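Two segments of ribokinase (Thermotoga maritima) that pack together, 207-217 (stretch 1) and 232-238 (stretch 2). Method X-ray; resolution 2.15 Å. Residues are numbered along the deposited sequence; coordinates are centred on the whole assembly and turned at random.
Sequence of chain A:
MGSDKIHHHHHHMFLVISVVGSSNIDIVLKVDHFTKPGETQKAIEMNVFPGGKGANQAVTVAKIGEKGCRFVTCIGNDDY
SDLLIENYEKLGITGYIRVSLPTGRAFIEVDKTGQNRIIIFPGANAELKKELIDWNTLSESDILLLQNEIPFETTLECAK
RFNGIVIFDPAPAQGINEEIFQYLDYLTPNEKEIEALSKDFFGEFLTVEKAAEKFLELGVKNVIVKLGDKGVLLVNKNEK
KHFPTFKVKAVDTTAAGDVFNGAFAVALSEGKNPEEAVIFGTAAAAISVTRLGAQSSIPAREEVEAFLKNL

Stretch 1 (207-217) TVEKAAEKFLE
Stretch 2 232-238: VLLVNKN

The helix that begins at Val208 packs on the strand that runs through Leu233, Leu234 and Val235, with N-to-C directions 37° apart and axes 8.2 Å apart at closest approach. No hydrogen bond crosses the contact; it rests mainly on apolar side chains. Helical phi/psi stay near -65/-40, and Leu233 to Val235 are extended, near -115/125.

Thr207 (chi1 p) caps the helix: its OG1 accepts from Lys210 N at 2.9 Å. Val208 (chi1 t) points sideways, and its CG1 lies 3.7 Å from CD2 of Leu233 (chi1 t, chi2 p). Glu209 (chi1 m) lays its aliphatic part on the same methyl, with CG 3.8 Å from Leu233 CD2. Lys210 does not reach the strand; its NZ forms a salt bridge with Glu213 OE1 at 2.9 Å.

Ala212 points toward the strand and is in register with Val235, their CA atoms 6.4 Å apart. Its CB meets Val235 CG2 at 3.7 Å; Val235 has chi1 t. Glu213 (m, t) only skirts the contact, with CG 4.4 Å from Val235 CG1.

Leu216 (m, t) also points toward the strand. Its CD1 lies 3.8 Å from Val235 CG1 and 3.6 Å from Asn236 C, so it covers backbone as well as side chain. Asn236 (chi1 36°) turns its CB away. Leu216 CA is 6.9 Å from Asn236 CA.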

ATOM      1  N   THR A 207      36.308  13.735  -7.405  1.00 34.19           N
ATOM      2  CA  THR A 207      36.541  12.665  -6.466  1.00 33.56           C
ATOM      3  C   THR A 207      35.760  12.961  -5.231  1.00 33.14           C
ATOM      4  O   THR A 207      35.267  14.080  -5.030  1.00 33.15           O
ATOM      5  CB  THR A 207      38.032  12.582  -6.049  1.00 33.91           C
ATOM      6  OG1 THR A 207      38.342  13.642  -5.136  1.00 34.43           O
ATOM      7  CG2 THR A 207      38.938  12.671  -7.244  1.00 33.00           C
ATOM      8  N   VAL A 208      35.667  11.946  -4.392  1.00 32.47           N
ATOM      9  CA  VAL A 208      34.991  12.045  -3.143  1.00 31.69           C
ATOM     10  C   VAL A 208      35.738  12.989  -2.188  1.00 31.60           C
ATOM     11  O   VAL A 208      35.114  13.806  -1.508  1.00 31.40           O
ATOM     12  CB  VAL A 208      34.823  10.651  -2.583  1.00 31.34           C
ATOM     13  CG1 VAL A 208      34.561  10.704  -1.112  1.00 32.22           C
ATOM     14  CG2 VAL A 208      33.698   9.937  -3.334  1.00 31.39           C
ATOM     15  N   GLU A 209      37.056  12.872  -2.146  1.00 31.35           N
ATOM     16  CA  GLU A 209      37.884  13.706  -1.283  1.00 31.87           C
ATOM     17  C   GLU A 209      37.794  15.183  -1.670  1.00 31.71           C
ATOM     18  O   GLU A 209      37.720  16.055  -0.800  1.00 31.12           O
ATOM     19  CB  GLU A 209      39.350  13.258  -1.356  1.00 32.31           C
ATOM     20  CG  GLU A 209      39.583  11.786  -0.936  1.00 33.63           C
ATOM     21  CD  GLU A 209      39.619  10.835  -2.123  1.00 35.17           C
ATOM     22  OE1 GLU A 209      38.569  10.652  -2.781  1.00 34.92           O
ATOM     23  OE2 GLU A 209      40.720  10.304  -2.415  1.00 37.65           O
ATOM     24  N   LYS A 210      37.807  15.457  -2.977  1.00 31.37           N
ATOM     25  CA  LYS A 210      37.750  16.836  -3.471  1.00 31.33           C
ATOM     26  C   LYS A 210      36.418  17.492  -3.188  1.00 30.81           C
ATOM     27  O   LYS A 210      36.379  18.688  -2.929  1.00 30.16           O
ATOM     28  CB  LYS A 210      38.049  16.901  -4.971  1.00 31.59           C
ATOM     29  CG  LYS A 210      38.246  18.297  -5.524  1.00 31.68           C
ATOM     30  CD  LYS A 210      39.697  18.787  -5.335  1.00 32.97           C
ATOM     31  CE  LYS A 210      39.871  19.447  -3.962  1.00 32.39           C
ATOM     32  NZ  LYS A 210      41.228  20.016  -3.950  1.00 30.98           N
ATOM     33  N   ALA A 211      35.337  16.714  -3.268  1.00 30.89           N
ATOM     34  CA  ALA A 211      33.992  17.213  -2.994  1.00 30.60           C
ATOM     35  C   ALA A 211      33.849  17.546  -1.503  1.00 31.36           C
ATOM     36  O   ALA A 211      33.308  18.603  -1.118  1.00 30.87           O
ATOM     37  CB  ALA A 211      32.947  16.173  -3.372  1.00 30.69           C
ATOM     38  N   ALA A 212      34.307  16.609  -0.666  1.00 31.35           N
ATOM     39  CA  ALA A 212      34.255  16.783   0.763  1.00 31.34           C
ATOM     40  C   ALA A 212      34.985  18.061   1.138  1.00 31.92           C
ATOM     41  O   ALA A 212      34.487  18.824   1.984  1.00 31.47           O
ATOM     42  CB  ALA A 212      34.853  15.606   1.467  1.00 31.71           C
ATOM     43  N   GLU A 213      36.135  18.296   0.498  1.00 32.08           N
ATOM     44  CA  GLU A 213      36.909  19.505   0.723  1.00 32.89           C
ATOM     45  C   GLU A 213      36.135  20.752   0.374  1.00 32.95           C
ATOM     46  O   GLU A 213      36.214  21.741   1.083  1.00 33.31           O
ATOM     47  CB  GLU A 213      38.185  19.496  -0.087  1.00 32.74           C
ATOM     48  CG  GLU A 213      39.356  18.819   0.592  1.00 33.94           C
ATOM     49  CD  GLU A 213      40.688  19.282  -0.004  1.00 33.87           C
ATOM     50  OE1 GLU A 213      40.680  19.909  -1.093  1.00 35.66           O
ATOM     51  OE2 GLU A 213      41.745  19.054   0.629  1.00 37.22           O
ATOM     52  N   LYS A 214      35.406  20.721  -0.733  1.00 33.08           N
ATOM     53  CA  LYS A 214      34.641  21.896  -1.130  1.00 33.03           C
ATOM     54  C   LYS A 214      33.544  22.185  -0.158  1.00 32.68           C
ATOM     55  O   LYS A 214      33.230  23.336   0.079  1.00 31.91           O
ATOM     56  CB  LYS A 214      34.080  21.759  -2.524  1.00 33.26           C
ATOM     57  CG  LYS A 214      35.167  21.795  -3.500  1.00 32.39           C
ATOM     58  CD  LYS A 214      34.750  21.693  -4.933  1.00 33.75           C
ATOM     59  CE  LYS A 214      35.968  21.870  -5.776  1.00 32.01           C
ATOM     60  NZ  LYS A 214      36.728  23.132  -5.391  1.00 34.82           N
ATOM     61  N   PHE A 215      32.946  21.148   0.412  1.00 32.86           N
ATOM     62  CA  PHE A 215      31.935  21.384   1.421  1.00 33.20           C
ATOM     63  C   PHE A 215      32.517  22.080   2.653  1.00 33.14           C
ATOM     64  O   PHE A 215      31.897  22.983   3.214  1.00 32.14           O
ATOM     65  CB  PHE A 215      31.208  20.099   1.781  1.00 33.60           C
ATOM     66  CG  PHE A 215      30.142  19.759   0.806  1.00 33.28           C
ATOM     67  CD1 PHE A 215      29.052  20.621   0.643  1.00 34.25           C
ATOM     68  CD2 PHE A 215      30.229  18.624   0.022  1.00 33.87           C
ATOM     69  CE1 PHE A 215      28.055  20.347  -0.269  1.00 35.28           C
ATOM     70  CE2 PHE A 215      29.227  18.336  -0.906  1.00 35.61           C
ATOM     71  CZ  PHE A 215      28.133  19.203  -1.050  1.00 35.28           C
ATOM     72  N   LEU A 216      33.735  21.698   3.027  1.00 33.55           N
ATOM     73  CA  LEU A 216      34.476  22.427   4.059  1.00 33.76           C
ATOM     74  C   LEU A 216      34.560  23.928   3.741  1.00 34.25           C
ATOM     75  O   LEU A 216      34.435  24.750   4.654  1.00 34.67           O
ATOM     76  CB  LEU A 216      35.901  21.895   4.240  1.00 33.59           C
ATOM     77  CG  LEU A 216      36.129  20.487   4.769  1.00 33.04           C
ATOM     78  CD1 LEU A 216      37.607  20.231   4.942  1.00 32.89           C
ATOM     79  CD2 LEU A 216      35.392  20.265   6.085  1.00 33.56           C
ATOM     80  N   GLU A 217      34.746  24.279   2.468  1.00 33.90           N
ATOM     81  CA  GLU A 217      34.799  25.678   2.055  1.00 34.21           C
ATOM     82  C   GLU A 217      33.483  26.434   2.200  1.00 33.88           C
ATOM     83  O   GLU A 217      33.498  27.669   2.294  1.00 34.12           O
ATOM     84  CB  GLU A 217      35.304  25.834   0.618  1.00 34.12           C
ATOM     85  CG  GLU A 217      36.794  25.684   0.493  1.00 34.52           C
ATOM     86  CD  GLU A 217      37.306  26.206  -0.816  1.00 35.23           C
ATOM     87  OE1 GLU A 217      36.501  26.421  -1.738  1.00 34.92           O
ATOM     88  OE2 GLU A 217      38.522  26.426  -0.922  1.00 37.75           O
ATOM     89  N   VAL A 232      34.608   4.386   5.475  1.00 36.24           N
ATOM     90  CA  VAL A 232      34.142   5.728   5.663  1.00 35.88           C
ATOM     91  C   VAL A 232      35.329   6.665   5.535  1.00 35.68           C
ATOM     92  O   VAL A 232      36.454   6.311   5.878  1.00 35.22           O
ATOM     93  CB  VAL A 232      33.481   5.862   7.041  1.00 36.33           C
ATOM     94  CG1 VAL A 232      33.088   7.297   7.297  1.00 38.22           C
ATOM     95  CG2 VAL A 232      32.260   4.963   7.118  1.00 36.23           C
ATOM     96  N   LEU A 233      35.066   7.856   5.016  1.00 35.12           N
ATOM     97  CA  LEU A 233      36.079   8.873   4.925  1.00 34.84           C
ATOM     98  C   LEU A 233      35.687  10.026   5.819  1.00 34.42           C
ATOM     99  O   LEU A 233      34.562  10.513   5.720  1.00 34.08           O
ATOM    100  CB  LEU A 233      36.184   9.337   3.462  1.00 35.02           C
ATOM    101  CG  LEU A 233      37.205  10.415   3.146  1.00 34.91           C
ATOM    102  CD1 LEU A 233      38.605   9.880   3.385  1.00 34.81           C
ATOM    103  CD2 LEU A 233      37.026  10.903   1.688  1.00 35.50           C
ATOM    104  N   LEU A 234      36.597  10.444   6.698  1.00 34.19           N
ATOM    105  CA  LEU A 234      36.406  11.651   7.497  1.00 34.28           C
ATOM    106  C   LEU A 234      37.285  12.729   6.919  1.00 34.29           C
ATOM    107  O   LEU A 234      38.467  12.514   6.748  1.00 34.18           O
ATOM    108  CB  LEU A 234      36.788  11.418   8.966  1.00 34.14           C
ATOM    109  CG  LEU A 234      36.742  12.629   9.925  1.00 34.36           C
ATOM    110  CD1 LEU A 234      35.389  13.366   9.919  1.00 34.13           C
ATOM    111  CD2 LEU A 234      37.101  12.207  11.353  1.00 34.57           C
ATOM    112  N   VAL A 235      36.697  13.882   6.621  1.00 34.55           N
ATOM    113  CA  VAL A 235      37.427  15.018   6.081  1.00 34.60           C
ATOM    114  C   VAL A 235      37.101  16.250   6.911  1.00 34.94           C
ATOM    115  O   VAL A 235      35.934  16.625   7.062  1.00 34.89           O
ATOM    116  CB  VAL A 235      37.039  15.289   4.600  1.00 34.60           C
ATOM    117  CG1 VAL A 235      37.799  16.499   4.022  1.00 34.09           C
ATOM    118  CG2 VAL A 235      37.282  14.049   3.758  1.00 34.76           C
ATOM    119  N   ASN A 236      38.139  16.859   7.465  1.00 35.38           N
ATOM    120  CA  ASN A 236      38.019  18.164   8.108  1.00 35.92           C
ATOM    121  C   ASN A 236      39.294  18.974   7.870  1.00 36.13           C
ATOM    122  O   ASN A 236      40.220  18.491   7.206  1.00 36.21           O
ATOM    123  CB  ASN A 236      37.716  18.000   9.598  1.00 36.29           C
ATOM    124  CG  ASN A 236      38.417  16.794  10.211  1.00 36.86           C
ATOM    125  OD1 ASN A 236      39.611  16.568   9.997  1.00 38.88           O
ATOM    126  ND2 ASN A 236      37.673  16.020  10.980  1.00 38.79           N
ATOM    127  N   LYS A 237      39.323  20.209   8.378  1.00 36.51           N
ATOM    128  CA  LYS A 237      40.520  21.075   8.286  1.00 36.81           C
ATOM    129  C   LYS A 237      41.831  20.376   8.658  1.00 36.73           C
ATOM    130  O   LYS A 237      42.859  20.642   8.062  1.00 37.15           O
ATOM    131  CB  LYS A 237      40.367  22.346   9.134  1.00 37.08           C
ATOM    132  CG  LYS A 237      39.944  22.128  10.590  1.00 37.68           C
ATOM    133  CD  LYS A 237      40.679  23.109  11.503  1.00 38.76           C
ATOM    134  CE  LYS A 237      40.218  23.009  12.955  1.00 39.53           C
ATOM    135  NZ  LYS A 237      41.043  23.963  13.776  1.00 40.26           N
ATOM    136  N   ASN A 238      41.782  19.480   9.637  1.00 37.05           N
ATOM    137  CA  ASN A 238      42.983  18.894  10.222  1.00 37.47           C
ATOM    138  C   ASN A 238      43.377  17.529   9.672  1.00 37.45           C
ATOM    139  O   ASN A 238      44.506  17.081   9.906  1.00 38.10           O
ATOM    140  CB  ASN A 238      42.815  18.782  11.757  1.00 37.67           C
ATOM    141  CG  ASN A 238      43.377  19.991  12.500  1.00 38.24           C
TER